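Local coordinates for phosphatidylglycerophosphatase and protein-tyrosine phosphatase 1 (Mus musculus, PDB 3RGO), which dephosphorylates phosphatidylglycerophosphate to phosphatidylglycerol, an essential step in the mitochondrial synthesis of cardiolipin, at residues Glu57-Ser62 against Val79-Lys84. Numbering follows the deposited sequence.
Sequences EQLRLS and VQFALK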
ATOM      1  N   GLU A  57       7.466 -11.550  -0.652  1.00 48.93           N
ATOM      2  CA  GLU A  57       6.155 -12.015  -1.074  1.00 49.23           C
ATOM      3  C   GLU A  57       5.376 -10.874  -1.725  1.00 45.02           C
ATOM      4  O   GLU A  57       5.302  -9.770  -1.176  1.00 41.98           O
ATOM      5  CB  GLU A  57       5.380 -12.546   0.134  1.00 47.55           C
ATOM      6  CG  GLU A  57       4.021 -13.139  -0.196  1.00 47.06           C
ATOM      7  CD  GLU A  57       3.255 -13.549   1.052  1.00 51.63           C
ATOM      8  OE1 GLU A  57       3.731 -13.246   2.166  1.00 49.60           O
ATOM      9  OE2 GLU A  57       2.175 -14.166   0.917  1.00 52.04           O
ATOM     10  N   GLN A  58       4.793 -11.146  -2.887  1.00 41.81           N
ATOM     11  CA  GLN A  58       4.002 -10.146  -3.599  1.00 38.50           C
ATOM     12  C   GLN A  58       2.513 -10.405  -3.437  1.00 39.18           C
ATOM     13  O   GLN A  58       2.039 -11.523  -3.650  1.00 42.70           O
ATOM     14  CB  GLN A  58       4.356 -10.126  -5.091  1.00 43.31           C
ATOM     15  CG  GLN A  58       3.568  -9.087  -5.899  1.00 41.09           C
ATOM     16  CD  GLN A  58       3.897  -9.113  -7.382  1.00 45.01           C
ATOM     17  OE1 GLN A  58       3.801 -10.155  -8.032  1.00 52.25           O
ATOM     18  NE2 GLN A  58       4.283  -7.963  -7.926  1.00 39.85           N
ATOM     19  N   LEU A  59       1.781  -9.372  -3.037  1.00 35.58           N
ATOM     20  CA  LEU A  59       0.325  -9.417  -3.032  1.00 35.45           C
ATOM     21  C   LEU A  59      -0.195  -8.511  -4.147  1.00 37.63           C
ATOM     22  O   LEU A  59       0.102  -7.318  -4.176  1.00 40.31           O
ATOM     23  CB  LEU A  59      -0.226  -8.963  -1.677  1.00 34.87           C
ATOM     24  CG  LEU A  59      -1.714  -8.590  -1.640  1.00 38.82           C
ATOM     25  CD1 LEU A  59      -2.590  -9.790  -1.977  1.00 42.11           C
ATOM     26  CD2 LEU A  59      -2.085  -8.013  -0.278  1.00 38.31           C
ATOM     27  N   ARG A  60      -0.952  -9.082  -5.076  1.00 34.46           N
ATOM     28  CA  ARG A  60      -1.497  -8.307  -6.177  1.00 40.39           C
ATOM     29  C   ARG A  60      -2.947  -7.963  -5.914  1.00 40.21           C
ATOM     30  O   ARG A  60      -3.762  -8.844  -5.628  1.00 38.70           O
ATOM     31  CB  ARG A  60      -1.377  -9.065  -7.501  1.00 48.99           C
ATOM     32  CG  ARG A  60      -0.024  -8.935  -8.171  1.00 54.25           C
ATOM     33  CD  ARG A  60      -0.065  -9.512  -9.577  1.00 64.43           C
ATOM     34  NE  ARG A  60      -0.577 -10.878  -9.579  1.00 72.50           N
ATOM     35  CZ  ARG A  60       0.178 -11.958  -9.411  1.00 79.82           C
ATOM     36  NH1 ARG A  60       1.487 -11.832  -9.232  1.00 82.68           N
ATOM     37  NH2 ARG A  60      -0.373 -13.164  -9.423  1.00 82.83           N
ATOM     38  N   LEU A  61      -3.263  -6.676  -6.005  1.00 35.04           N
ATOM     39  CA  LEU A  61      -4.631  -6.224  -5.807  1.00 38.26           C
ATOM     40  C   LEU A  61      -5.087  -5.399  -7.003  1.00 41.04           C
ATOM     41  O   LEU A  61      -4.288  -4.716  -7.646  1.00 42.42           O
ATOM     42  CB  LEU A  61      -4.758  -5.408  -4.518  1.00 37.02           C
ATOM     43  CG  LEU A  61      -4.445  -6.126  -3.208  1.00 38.47           C
ATOM     44  CD1 LEU A  61      -4.398  -5.135  -2.058  1.00 41.90           C
ATOM     45  CD2 LEU A  61      -5.467  -7.232  -2.931  1.00 43.01           C
ATOM     46  N   SER A  62      -6.376  -5.480  -7.300  1.00 40.77           N
ATOM     47  CA  SER A  62      -6.968  -4.680  -8.359  1.00 46.40           C
ATOM     48  C   SER A  62      -7.921  -3.651  -7.763  1.00 47.74           C
ATOM     49  O   SER A  62      -8.606  -3.924  -6.775  1.00 44.08           O
ATOM     50  CB  SER A  62      -7.723  -5.572  -9.348  1.00 53.40           C
ATOM     51  OG  SER A  62      -6.827  -6.325 -10.152  1.00 55.62           O
ATOM     52  N   VAL A  79      -4.267  -4.421   4.074  1.00 36.71           N
ATOM     53  CA  VAL A  79      -3.891  -3.995   5.412  1.00 33.09           C
ATOM     54  C   VAL A  79      -3.404  -5.170   6.266  1.00 37.39           C
ATOM     55  O   VAL A  79      -2.378  -5.072   6.939  1.00 40.85           O
ATOM     56  CB  VAL A  79      -5.053  -3.251   6.103  1.00 37.49           C
ATOM     57  CG1 VAL A  79      -4.703  -2.930   7.547  1.00 37.36           C
ATOM     58  CG2 VAL A  79      -5.396  -1.980   5.319  1.00 34.52           C
ATOM     59  N   GLN A  80      -4.133  -6.282   6.230  1.00 35.46           N
ATOM     60  CA  GLN A  80      -3.723  -7.473   6.971  1.00 41.86           C
ATOM     61  C   GLN A  80      -2.375  -7.994   6.478  1.00 39.04           C
ATOM     62  O   GLN A  80      -1.593  -8.540   7.250  1.00 39.71           O
ATOM     63  CB  GLN A  80      -4.791  -8.567   6.879  1.00 50.21           C
ATOM     64  CG  GLN A  80      -6.127  -8.184   7.512  1.00 56.13           C
ATOM     65  CD  GLN A  80      -5.998  -7.790   8.975  1.00 60.42           C
ATOM     66  OE1 GLN A  80      -5.310  -8.456   9.755  1.00 63.98           O
ATOM     67  NE2 GLN A  80      -6.670  -6.709   9.358  1.00 57.27           N
ATOM     68  N   PHE A  81      -2.109  -7.819   5.186  1.00 37.14           N
ATOM     69  CA  PHE A  81      -0.820  -8.189   4.606  1.00 37.78           C
ATOM     70  C   PHE A  81       0.290  -7.329   5.203  1.00 37.67           C
ATOM     71  O   PHE A  81       1.335  -7.838   5.601  1.00 39.65           O
ATOM     72  CB  PHE A  81      -0.862  -8.018   3.085  1.00 37.31           C
ATOM     73  CG  PHE A  81       0.376  -8.503   2.368  1.00 39.12           C
ATOM     74  CD1 PHE A  81       0.553  -9.850   2.090  1.00 40.87           C
ATOM     75  CD2 PHE A  81       1.342  -7.602   1.939  1.00 35.06           C
ATOM     76  CE1 PHE A  81       1.682 -10.291   1.412  1.00 40.30           C
ATOM     77  CE2 PHE A  81       2.470  -8.030   1.260  1.00 34.20           C
ATOM     78  CZ  PHE A  81       2.642  -9.379   0.995  1.00 37.81           C
ATOM     79  N   ALA A  82       0.048  -6.023   5.281  1.00 38.28           N
ATOM     80  CA  ALA A  82       1.015  -5.112   5.889  1.00 37.99           C
ATOM     81  C   ALA A  82       1.244  -5.460   7.360  1.00 38.78           C
ATOM     82  O   ALA A  82       2.370  -5.420   7.849  1.00 36.55           O
ATOM     83  CB  ALA A  82       0.546  -3.667   5.753  1.00 37.30           C
ATOM     84  N   LEU A  83       0.165  -5.808   8.057  1.00 41.92           N
ATOM     85  CA  LEU A  83       0.246  -6.112   9.483  1.00 42.49           C
ATOM     86  C   LEU A  83       0.979  -7.424   9.718  1.00 45.11           C
ATOM     87  O   LEU A  83       1.680  -7.588  10.722  1.00 45.96           O
ATOM     88  CB  LEU A  83      -1.151  -6.154  10.103  1.00 45.10           C
ATOM     89  CG  LEU A  83      -1.916  -4.825  10.100  1.00 47.95           C
ATOM     90  CD1 LEU A  83      -3.314  -4.991  10.681  1.00 50.89           C
ATOM     91  CD2 LEU A  83      -1.145  -3.763  10.869  1.00 47.73           C
ATOM     92  N   LYS A  84       0.803  -8.360   8.792  1.00 45.62           N
ATOM     93  CA  LYS A  84       1.560  -9.604   8.796  1.00 48.68           C
ATOM     94  C   LYS A  84       3.050  -9.303   8.889  1.00 43.99           C
ATOM     95  O   LYS A  84       3.760  -9.878   9.712  1.00 42.06           O
ATOM     96  CB  LYS A  84       1.266 -10.401   7.523  1.00 53.82           C
ATOM     97  CG  LYS A  84       2.197 -11.578   7.272  1.00 60.36           C
ATOM     98  CD  LYS A  84       1.933 -12.188   5.900  1.00 63.66           C
ATOM     99  CE  LYS A  84       2.848 -13.366   5.619  1.00 68.34           C
ATOM    100  NZ  LYS A  84       2.501 -14.020   4.328  1.00 70.28           N
TER
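Phe81 of helix 72-88 packs on Leu59 and Glu57 of strand 57-61 in a helix-on-sheet contact of the dual-specificity phosphatase fold, bordered by a salt bridge. The strand is an edge strand of the mixed sheet, and the helix, running nearly antiparallel to it at 167° between the short axes, belongs to the beta-alpha-beta crossover that leads past strand 29-35 to the parallel strand 91-95. Such packing illustrates how alternation along a strand selects side chains: Glu57 and Leu59 start toward the helix, Gln58 between them away from it. Leu59 CB sits 3.8 Å from the centroid of the Phe81 ring, almost on the ring normal, a CH-pi contact. Leu59 CD2 reaches back along the phenylalanine to lie 3.6 Å from Phe81 CB. With CG anti to the backbone N (chi1 -174°), Phe81 sends its ring out to the strand, where Glu57 O meets its edge in plane, 3.5 Å from Phe81 CZ. Ile33 touches the Phe81 side chain, and Tyr85 meets the ring edge-to-face. Beyond it, the extended side chain of Lys84 meets that of Glu57 nearly perpendicularly. Tyr85 OH also hydrogen-bonds Glu57 OE1, whose syn lone pair takes Lys84 NZ at 2.6 Å.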